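Regulatory protein RecX (PDB 3E3V) probably modulates the activity of the recombinase RecA, the crystallised part holding the three consecutive three-helix domains of the RecX family. Local coordinates at residues A[135-146]-A[156-164]. Sequence-based numbering, arbitrary orientation.
Sequences YRNKQNKIKQSL and IDTIIQELD
Tyr135 offers the edge of its ring to Asp164, with the carboxylate near the ring plane but turned 40° from it, while CG of Gln139, one turn along the same helix, sits over the centre of one ring face. The phenol OH is modelled 2.6 Å from Asp164 OD1, a hydrogen bond whose exact geometry is doubtful because the hydroxyl sits too close to the carboxylate. The tyrosine's first torsion is trans, which carries the hydroxyl across to the other helix. The Gln139 amide lies nearly coplanar with the same carboxylate, its NE2 3.0 Å from Asp164 OD1 at an angle too poor for a hydrogen bond, and its CD rests on Ile160 CG2 at 3.6 Å.

Further down, Lys143 lies along the border of the apolar seam: its CG packs against Ile156 CG2 at 3.7 Å, and its CE passes Ile160 CG1. A bend at the last torsion (chi4 -66°) turns NZ toward Asp157 OD1, 3.5 Å away, in a salt bridge. A leucine here would probably leave the Asp157 carboxylate without its cationic mate. Deeper in, Ile142 CD1 and Leu163 CD2 meet tip to tip at 3.9 Å, Leu146 CD1 meets Ile159 CD1 in the same way at 4.0 Å, and Leu146 CB backs onto Ile156 CD1.

The two segments run in opposing senses, their N-to-C directions 138° apart, within the third three-helix domain of RecX. Phe151, in the connection between them, touches both Leu146 and Ile156, and helix 112-129 packs against Ile142 through Ala123 and Leu126.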
ATOM      1  N   TYR A 135     -11.959 -16.013 -27.554  1.00 34.29           N
ATOM      2  CA  TYR A 135     -11.447 -16.446 -26.259  1.00 35.56           C
ATOM      3  C   TYR A 135     -10.024 -15.915 -26.035  1.00 35.79           C
ATOM      4  O   TYR A 135      -9.683 -15.423 -24.958  1.00 33.79           O
ATOM      5  CB  TYR A 135     -11.456 -17.971 -26.212  1.00 39.17           C
ATOM      6  CG  TYR A 135     -10.930 -18.578 -24.935  1.00 42.00           C
ATOM      7  CD1 TYR A 135     -11.720 -18.642 -23.788  1.00 43.13           C
ATOM      8  CD2 TYR A 135      -9.647 -19.126 -24.887  1.00 44.23           C
ATOM      9  CE1 TYR A 135     -11.250 -19.243 -22.624  1.00 45.08           C
ATOM     10  CE2 TYR A 135      -9.164 -19.724 -23.732  1.00 46.79           C
ATOM     11  CZ  TYR A 135      -9.970 -19.783 -22.602  1.00 46.92           C
ATOM     12  OH  TYR A 135      -9.494 -20.398 -21.460  1.00 49.56           O
ATOM     13  N   ARG A 136      -9.206 -16.010 -27.074  1.00 36.90           N
ATOM     14  CA  ARG A 136      -7.820 -15.555 -27.036  1.00 38.60           C
ATOM     15  C   ARG A 136      -7.681 -14.052 -26.777  1.00 39.05           C
ATOM     16  O   ARG A 136      -6.990 -13.638 -25.841  1.00 37.56           O
ATOM     17  CB  ARG A 136      -7.147 -15.919 -28.357  1.00 41.84           C
ATOM     18  CG  ARG A 136      -5.683 -15.559 -28.467  1.00 46.70           C
ATOM     19  CD  ARG A 136      -5.169 -15.961 -29.844  1.00 51.99           C
ATOM     20  NE  ARG A 136      -5.845 -15.225 -30.914  1.00 56.03           N
ATOM     21  CZ  ARG A 136      -5.603 -13.951 -31.213  1.00 58.23           C
ATOM     22  NH1 ARG A 136      -4.695 -13.270 -30.525  1.00 60.19           N
ATOM     23  NH2 ARG A 136      -6.265 -13.356 -32.195  1.00 59.36           N
ATOM     24  N   ASN A 137      -8.330 -13.237 -27.607  1.00 38.48           N
ATOM     25  CA  ASN A 137      -8.264 -11.784 -27.448  1.00 38.29           C
ATOM     26  C   ASN A 137      -8.853 -11.367 -26.110  1.00 36.85           C
ATOM     27  O   ASN A 137      -8.427 -10.386 -25.511  1.00 37.02           O
ATOM     28  CB  ASN A 137      -9.026 -11.086 -28.578  1.00 41.47           C
ATOM     29  CG  ASN A 137      -8.310 -11.175 -29.910  1.00 42.72           C
ATOM     30  OD1 ASN A 137      -8.856 -10.798 -30.947  1.00 45.31           O
ATOM     31  ND2 ASN A 137      -7.081 -11.668 -29.889  1.00 43.52           N
ATOM     32  N   LYS A 138      -9.839 -12.125 -25.652  1.00 34.19           N
ATOM     33  CA  LYS A 138     -10.495 -11.842 -24.392  1.00 33.43           C
ATOM     34  C   LYS A 138      -9.514 -12.011 -23.232  1.00 31.84           C
ATOM     35  O   LYS A 138      -9.348 -11.105 -22.418  1.00 30.05           O
ATOM     36  CB  LYS A 138     -11.688 -12.778 -24.215  1.00 33.36           C
ATOM     37  CG  LYS A 138     -12.595 -12.427 -23.056  1.00 34.66           C
ATOM     38  CD  LYS A 138     -13.607 -13.535 -22.792  1.00 38.16           C
ATOM     39  CE  LYS A 138     -14.532 -13.780 -23.977  1.00 41.70           C
ATOM     40  NZ  LYS A 138     -15.465 -14.924 -23.728  1.00 43.07           N
ATOM     41  N   GLN A 139      -8.863 -13.171 -23.162  1.00 32.50           N
ATOM     42  CA  GLN A 139      -7.901 -13.445 -22.096  1.00 31.64           C
ATOM     43  C   GLN A 139      -6.698 -12.509 -22.117  1.00 30.14           C
ATOM     44  O   GLN A 139      -6.164 -12.152 -21.061  1.00 29.80           O
ATOM     45  CB  GLN A 139      -7.420 -14.895 -22.163  1.00 34.34           C
ATOM     46  CG  GLN A 139      -8.538 -15.903 -21.974  1.00 39.38           C
ATOM     47  CD  GLN A 139      -8.034 -17.235 -21.461  1.00 42.99           C
ATOM     48  OE1 GLN A 139      -6.985 -17.731 -21.888  1.00 43.46           O
ATOM     49  NE2 GLN A 139      -8.786 -17.831 -20.545  1.00 45.73           N
ATOM     50  N   ASN A 140      -6.266 -12.114 -23.310  1.00 28.83           N
ATOM     51  CA  ASN A 140      -5.137 -11.195 -23.436  1.00 28.75           C
ATOM     52  C   ASN A 140      -5.478  -9.875 -22.745  1.00 27.86           C
ATOM     53  O   ASN A 140      -4.673  -9.342 -21.979  1.00 26.28           O
ATOM     54  CB  ASN A 140      -4.811 -10.917 -24.907  1.00 29.04           C
ATOM     55  CG  ASN A 140      -4.202 -12.112 -25.609  1.00 33.28           C
ATOM     56  OD1 ASN A 140      -3.284 -12.748 -25.090  1.00 35.38           O
ATOM     57  ND2 ASN A 140      -4.700 -12.418 -26.801  1.00 37.39           N
ATOM     58  N   LYS A 141      -6.668  -9.348 -23.026  1.00 25.72           N
ATOM     59  CA  LYS A 141      -7.096  -8.093 -22.416  1.00 26.97           C
ATOM     60  C   LYS A 141      -7.195  -8.245 -20.899  1.00 25.10           C
ATOM     61  O   LYS A 141      -6.804  -7.355 -20.161  1.00 25.63           O
ATOM     62  CB  LYS A 141      -8.458  -7.654 -22.967  1.00 29.00           C
ATOM     63  CG  LYS A 141      -8.455  -7.165 -24.412  1.00 30.05           C
ATOM     64  CD  LYS A 141      -9.879  -6.812 -24.844  1.00 33.79           C
ATOM     65  CE  LYS A 141      -9.948  -6.187 -26.234  1.00 33.46           C
ATOM     66  NZ  LYS A 141      -9.335  -7.084 -27.245  1.00 37.84           N
ATOM     67  N   ILE A 142      -7.720  -9.373 -20.437  1.00 22.95           N
ATOM     68  CA  ILE A 142      -7.855  -9.593 -18.998  1.00 23.93           C
ATOM     69  C   ILE A 142      -6.485  -9.702 -18.315  1.00 24.90           C
ATOM     70  O   ILE A 142      -6.255  -9.075 -17.280  1.00 23.43           O
ATOM     71  CB  ILE A 142      -8.730 -10.853 -18.704  1.00 22.52           C
ATOM     72  CG1 ILE A 142     -10.176 -10.596 -19.170  1.00 22.31           C
ATOM     73  CG2 ILE A 142      -8.746 -11.151 -17.218  1.00 22.61           C
ATOM     74  CD1 ILE A 142     -11.070 -11.835 -19.166  1.00 22.79           C
ATOM     75  N   LYS A 143      -5.576 -10.480 -18.901  1.00 25.03           N
ATOM     76  CA  LYS A 143      -4.232 -10.629 -18.343  1.00 26.03           C
ATOM     77  C   LYS A 143      -3.547  -9.268 -18.252  1.00 23.80           C
ATOM     78  O   LYS A 143      -2.881  -8.949 -17.268  1.00 23.68           O
ATOM     79  CB  LYS A 143      -3.386 -11.543 -19.232  1.00 26.75           C
ATOM     80  CG  LYS A 143      -3.747 -13.012 -19.138  1.00 33.76           C
ATOM     81  CD  LYS A 143      -3.434 -13.737 -20.443  1.00 38.02           C
ATOM     82  CE  LYS A 143      -3.619 -15.236 -20.303  1.00 41.38           C
ATOM     83  NZ  LYS A 143      -2.622 -15.800 -19.349  1.00 46.83           N
ATOM     84  N   GLN A 144      -3.718  -8.481 -19.303  1.00 22.99           N
ATOM     85  CA  GLN A 144      -3.133  -7.155 -19.418  1.00 24.32           C
ATOM     86  C   GLN A 144      -3.648  -6.241 -18.307  1.00 24.13           C
ATOM     87  O   GLN A 144      -2.881  -5.542 -17.638  1.00 23.59           O
ATOM     88  CB  GLN A 144      -3.492  -6.584 -20.792  1.00 26.17           C
ATOM     89  CG  GLN A 144      -2.804  -5.290 -21.173  1.00 32.50           C
ATOM     90  CD  GLN A 144      -3.216  -4.821 -22.561  1.00 35.58           C
ATOM     91  OE1 GLN A 144      -3.103  -5.572 -23.539  1.00 37.03           O
ATOM     92  NE2 GLN A 144      -3.708  -3.582 -22.655  1.00 33.14           N
ATOM     93  N   SER A 145      -4.959  -6.246 -18.116  1.00 22.15           N
ATOM     94  CA  SER A 145      -5.570  -5.421 -17.083  1.00 24.43           C
ATOM     95  C   SER A 145      -5.032  -5.807 -15.694  1.00 23.05           C
ATOM     96  O   SER A 145      -4.662  -4.943 -14.893  1.00 21.47           O
ATOM     97  CB  SER A 145      -7.100  -5.580 -17.132  1.00 23.81           C
ATOM     98  OG  SER A 145      -7.719  -4.769 -16.145  1.00 29.96           O
ATOM     99  N   LEU A 146      -4.986  -7.107 -15.416  1.00 22.28           N
ATOM    100  CA  LEU A 146      -4.487  -7.595 -14.129  1.00 21.79           C
ATOM    101  C   LEU A 146      -2.999  -7.265 -13.916  1.00 20.57           C
ATOM    102  O   LEU A 146      -2.575  -7.008 -12.787  1.00 19.06           O
ATOM    103  CB  LEU A 146      -4.712  -9.112 -14.017  1.00 21.15           C
ATOM    104  CG  LEU A 146      -6.170  -9.551 -13.918  1.00 22.08           C
ATOM    105  CD1 LEU A 146      -6.298 -11.057 -14.096  1.00 24.00           C
ATOM    106  CD2 LEU A 146      -6.713  -9.117 -12.581  1.00 25.96           C
ATOM    107  N   ILE A 156      -2.027 -14.555 -12.112  1.00 22.77           N
ATOM    108  CA  ILE A 156      -2.910 -14.327 -13.255  1.00 20.73           C
ATOM    109  C   ILE A 156      -3.251 -15.654 -13.960  1.00 21.74           C
ATOM    110  O   ILE A 156      -4.398 -15.883 -14.359  1.00 21.13           O
ATOM    111  CB  ILE A 156      -2.258 -13.299 -14.240  1.00 20.14           C
ATOM    112  CG1 ILE A 156      -2.156 -11.928 -13.549  1.00 18.32           C
ATOM    113  CG2 ILE A 156      -3.083 -13.163 -15.509  1.00 20.12           C
ATOM    114  CD1 ILE A 156      -1.466 -10.864 -14.370  1.00 20.79           C
ATOM    115  N   ASP A 157      -2.267 -16.535 -14.095  1.00 22.50           N
ATOM    116  CA  ASP A 157      -2.500 -17.838 -14.725  1.00 23.83           C
ATOM    117  C   ASP A 157      -3.507 -18.643 -13.904  1.00 23.04           C
ATOM    118  O   ASP A 157      -4.354 -19.346 -14.442  1.00 23.89           O
ATOM    119  CB  ASP A 157      -1.195 -18.633 -14.830  1.00 23.65           C
ATOM    120  CG  ASP A 157      -0.275 -18.106 -15.900  1.00 28.11           C
ATOM    121  OD1 ASP A 157      -0.772 -17.445 -16.833  1.00 29.62           O
ATOM    122  OD2 ASP A 157       0.948 -18.361 -15.814  1.00 31.12           O
ATOM    123  N   THR A 158      -3.398 -18.546 -12.591  1.00 22.22           N
ATOM    124  CA  THR A 158      -4.313 -19.254 -11.708  1.00 23.78           C
ATOM    125  C   THR A 158      -5.709 -18.630 -11.819  1.00 23.54           C
ATOM    126  O   THR A 158      -6.722 -19.334 -11.774  1.00 23.06           O
ATOM    127  CB  THR A 158      -3.798 -19.187 -10.258  1.00 24.16           C
ATOM    128  OG1 THR A 158      -2.487 -19.760 -10.217  1.00 24.03           O
ATOM    129  CG2 THR A 158      -4.723 -19.966  -9.294  1.00 18.94           C
ATOM    130  N   ILE A 159      -5.762 -17.310 -11.975  1.00 22.57           N
ATOM    131  CA  ILE A 159      -7.044 -16.617 -12.120  1.00 23.36           C
ATOM    132  C   ILE A 159      -7.717 -17.067 -13.423  1.00 25.47           C
ATOM    133  O   ILE A 159      -8.919 -17.345 -13.447  1.00 24.62           O
ATOM    134  CB  ILE A 159      -6.849 -15.089 -12.154  1.00 22.39           C
ATOM    135  CG1 ILE A 159      -6.484 -14.581 -10.750  1.00 22.21           C
ATOM    136  CG2 ILE A 159      -8.104 -14.409 -12.694  1.00 21.68           C
ATOM    137  CD1 ILE A 159      -5.920 -13.149 -10.730  1.00 19.90           C
ATOM    138  N   ILE A 160      -6.928 -17.135 -14.495  1.00 25.80           N
ATOM    139  CA  ILE A 160      -7.418 -17.560 -15.805  1.00 26.97           C
ATOM    140  C   ILE A 160      -7.950 -18.995 -15.758  1.00 27.55           C
ATOM    141  O   ILE A 160      -8.969 -19.305 -16.382  1.00 27.30           O
ATOM    142  CB  ILE A 160      -6.299 -17.477 -16.877  1.00 26.78           C
ATOM    143  CG1 ILE A 160      -5.854 -16.027 -17.062  1.00 27.61           C
ATOM    144  CG2 ILE A 160      -6.792 -18.047 -18.203  1.00 26.77           C
ATOM    145  CD1 ILE A 160      -6.967 -15.095 -17.486  1.00 24.40           C
ATOM    146  N   GLN A 161      -7.262 -19.871 -15.027  1.00 27.56           N
ATOM    147  CA  GLN A 161      -7.698 -21.264 -14.910  1.00 29.72           C
ATOM    148  C   GLN A 161      -9.029 -21.280 -14.165  1.00 32.12           C
ATOM    149  O   GLN A 161      -9.938 -22.042 -14.498  1.00 32.42           O
ATOM    150  CB  GLN A 161      -6.645 -22.094 -14.151  1.00 31.13           C
ATOM    151  CG  GLN A 161      -7.071 -23.519 -13.782  1.00 32.10           C
ATOM    152  CD  GLN A 161      -5.948 -24.315 -13.106  1.00 35.15           C
ATOM    153  OE1 GLN A 161      -5.009 -23.741 -12.541  1.00 37.68           O
ATOM    154  NE2 GLN A 161      -6.050 -25.643 -13.153  1.00 35.83           N
ATOM    155  N   GLU A 162      -9.139 -20.411 -13.166  1.00 33.87           N
ATOM    156  CA  GLU A 162     -10.340 -20.302 -12.351  1.00 35.66           C
ATOM    157  C   GLU A 162     -11.519 -19.790 -13.170  1.00 36.23           C
ATOM    158  O   GLU A 162     -12.626 -20.322 -13.086  1.00 34.15           O
ATOM    159  CB  GLU A 162     -10.085 -19.355 -11.180  1.00 39.56           C
ATOM    160  CG  GLU A 162     -10.787 -19.749  -9.897  1.00 44.80           C
ATOM    161  CD  GLU A 162     -10.345 -21.113  -9.414  1.00 47.25           C
ATOM    162  OE1 GLU A 162      -9.115 -21.324  -9.298  1.00 49.42           O
ATOM    163  OE2 GLU A 162     -11.221 -21.970  -9.153  1.00 47.55           O
ATOM    164  N   LEU A 163     -11.267 -18.750 -13.960  1.00 36.92           N
ATOM    165  CA  LEU A 163     -12.288 -18.139 -14.807  1.00 38.19           C
ATOM    166  C   LEU A 163     -12.865 -19.117 -15.821  1.00 39.30           C
ATOM    167  O   LEU A 163     -14.070 -19.116 -16.063  1.00 39.86           O
ATOM    168  CB  LEU A 163     -11.708 -16.935 -15.553  1.00 36.66           C
ATOM    169  CG  LEU A 163     -12.684 -16.122 -16.409  1.00 37.96           C
ATOM    170  CD1 LEU A 163     -13.533 -15.226 -15.512  1.00 35.67           C
ATOM    171  CD2 LEU A 163     -11.902 -15.274 -17.419  1.00 36.41           C
ATOM    172  N   ASP A 164     -12.011 -19.943 -16.421  1.00 40.99           N
ATOM    173  CA  ASP A 164     -12.486 -20.910 -17.406  1.00 43.67           C
ATOM    174  C   ASP A 164     -13.420 -21.921 -16.757  1.00 44.72           C
ATOM    175  O   ASP A 164     -14.336 -22.433 -17.398  1.00 46.39           O
ATOM    176  CB  ASP A 164     -11.318 -21.655 -18.061  1.00 44.10           C
ATOM    177  CG  ASP A 164     -10.368 -20.730 -18.786  1.00 47.46           C
ATOM    178  OD1 ASP A 164     -10.832 -19.727 -19.373  1.00 47.74           O
ATOM    179  OD2 ASP A 164      -9.151 -21.014 -18.781  1.00 49.60           O
TER